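Local coordinates for putative conjugative transposon recombinase (Clostridium difficile, PDB 3G13) that probably binds DNA and exchanges its strands as a serine recombinase of a conjugative transposon, represented here by its N-terminal resolvase-type catalytic domain, at the interface of chains A and B. Coordinates in Å, arbitrary orientation; residue numbers count along the deposited sequence, not the author numbering. Chains: chain A/B, Putative conjugative transposon recombinase.

The interface of chains A and B. Residues chain A 90-91, 129, 132, 136; chain B 91, 132, 135-136.
B:Val132 lies roughly perpendicular to A:Thr91 and illustrates how a two-fold interface between long helices can surround a small apolar centre with polar groups. The patch joins helix 120-150 of chain A to helix 120-138 of chain B, together with the starts of helix 91-102 of chain A and helix 91-103 of chain B, in a dimer of resolvase-type domains that may reflect the pairing typical of serine recombinases. From CB, B:Val132 divides into two methyls. CG1, anti to the backbone N (chi1 165°), has the A:Thr91 hydroxyl OG1 at its flank, 3.7 Å away; it also lies near the A:Glu136 carboxylate oxygen OE2 and reaches A:Val132 CG1, the two valines running antiparallel side by side. CG2 touches the same hydroxyl and lies 3.8 Å from A:Leu129 CD2, at the tip of the leucine. Beside this cluster, B:Gln135 stretches out and lays its amide against the A:Asn90 backbone, CD standing 3.7 Å from A:Asn90 CA. The glutamates come from facing sides, A:Glu136 OE2 and B:Glu136 OE2 standing 3.9 Å apart with the carboxylate planes steeply inclined. A:Thr91 OG1 hydrogen-bonds A:Glu136 OE2 at 3.1 Å, on the syn side but 30° out of the carboxylate plane, which would steady that carboxylate. A water between the two acids could soften repulsion between them if both are charged; it lies 2.7 Å from A:Glu136 OE2, also meets B:Glu136 OE2, and is 2.6 Å from the B:Thr91 hydroxyl OG1.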
loop_
_atom_site.group_PDB
_atom_site.type_symbol
_atom_site.label_atom_id
_atom_site.label_comp_id
_atom_site.label_asym_id
_atom_site.label_seq_id
_atom_site.Cartn_x
_atom_site.Cartn_y
_atom_site.Cartn_z
ATOM N N ASN A 90 -5.296 8.716 -6.261
ATOM C CA ASN A 90 -4.417 7.568 -6.481
ATOM C C ASN A 90 -3.309 7.519 -5.451
ATOM O O ASN A 90 -3.155 8.457 -4.674
ATOM C CB ASN A 90 -3.826 7.603 -7.909
ATOM C CG ASN A 90 -3.102 8.893 -8.201
ATOM O OD1 ASN A 90 -2.292 9.350 -7.414
ATOM N ND2 ASN A 90 -3.384 9.491 -9.369
ATOM N N THR A 91 -2.509 6.455 -5.502
ATOM C CA THR A 91 -1.414 6.252 -4.562
ATOM C C THR A 91 -0.352 7.355 -4.617
ATOM O O THR A 91 0.056 7.875 -3.576
ATOM C CB THR A 91 -0.789 4.857 -4.757
ATOM O OG1 THR A 91 -1.803 3.884 -4.490
ATOM C CG2 THR A 91 0.360 4.635 -3.772
ATOM N N LEU A 129 2.588 2.662 1.044
ATOM C CA LEU A 129 2.222 3.417 -0.167
ATOM C C LEU A 129 3.378 3.568 -1.164
ATOM O O LEU A 129 3.128 3.532 -2.350
ATOM C CB LEU A 129 1.673 4.802 0.148
ATOM C CG LEU A 129 0.392 4.884 0.983
ATOM C CD1 LEU A 129 -0.059 6.340 1.141
ATOM C CD2 LEU A 129 -0.679 4.021 0.375
ATOM N N VAL A 132 3.671 0.144 -2.858
ATOM C CA VAL A 132 2.509 0.049 -3.736
ATOM C C VAL A 132 2.691 0.900 -5.003
ATOM O O VAL A 132 2.486 0.404 -6.098
ATOM C CB VAL A 132 1.216 0.418 -2.991
ATOM C CG1 VAL A 132 0.064 0.529 -3.945
ATOM C CG2 VAL A 132 0.883 -0.651 -1.918
ATOM N N GLU A 136 2.861 -0.155 -8.977
ATOM C CA GLU A 136 1.879 0.382 -9.909
ATOM C C GLU A 136 2.587 1.035 -11.107
ATOM O O GLU A 136 2.164 0.854 -12.227
ATOM C CB GLU A 136 0.983 1.434 -9.256
ATOM C CG GLU A 136 -0.002 0.921 -8.207
ATOM C CD GLU A 136 -0.723 2.087 -7.510
ATOM O OE1 GLU A 136 -0.274 3.240 -7.658
ATOM O OE2 GLU A 136 -1.715 1.862 -6.813
ATOM N N THR B 91 -2.078 -4.871 -5.964
ATOM C CA THR B 91 -2.702 -4.649 -4.667
ATOM C C THR B 91 -3.748 -5.687 -4.349
ATOM O O THR B 91 -3.763 -6.232 -3.246
ATOM C CB THR B 91 -3.295 -3.240 -4.579
ATOM O OG1 THR B 91 -2.223 -2.337 -4.668
ATOM C CG2 THR B 91 -4.031 -3.013 -3.236
ATOM N N VAL B 132 -6.247 1.516 -0.659
ATOM C CA VAL B 132 -5.738 1.673 -2.014
ATOM C C VAL B 132 -6.700 1.036 -3.022
ATOM O O VAL B 132 -7.030 1.667 -4.029
ATOM C CB VAL B 132 -4.304 1.092 -2.209
ATOM C CG1 VAL B 132 -3.983 0.946 -3.704
ATOM C CG2 VAL B 132 -3.279 1.977 -1.534
ATOM N N GLN B 135 -9.883 3.229 -3.113
ATOM C CA GLN B 135 -9.474 4.421 -3.853
ATOM C C GLN B 135 -9.507 4.262 -5.376
ATOM O O GLN B 135 -9.907 5.213 -6.095
ATOM C CB GLN B 135 -8.080 4.872 -3.398
ATOM C CG GLN B 135 -7.551 6.137 -4.021
ATOM C CD GLN B 135 -6.190 6.500 -3.450
ATOM O OE1 GLN B 135 -5.191 5.875 -3.777
ATOM N NE2 GLN B 135 -6.151 7.486 -2.571
ATOM N N GLU B 136 -9.116 3.079 -5.866
ATOM C CA GLU B 136 -9.201 2.819 -7.311
ATOM C C GLU B 136 -10.663 2.762 -7.746
ATOM O O GLU B 136 -11.068 3.428 -8.710
ATOM C CB GLU B 136 -8.437 1.547 -7.739
ATOM C CG GLU B 136 -6.937 1.610 -7.440
ATOM C CD GLU B 136 -6.167 0.319 -7.806
ATOM O OE1 GLU B 136 -6.582 -0.364 -8.775
ATOM O OE2 GLU B 136 -5.156 -0.005 -7.122
HETATM O O HOH W 1 -2.779 -0.571 -6.540
#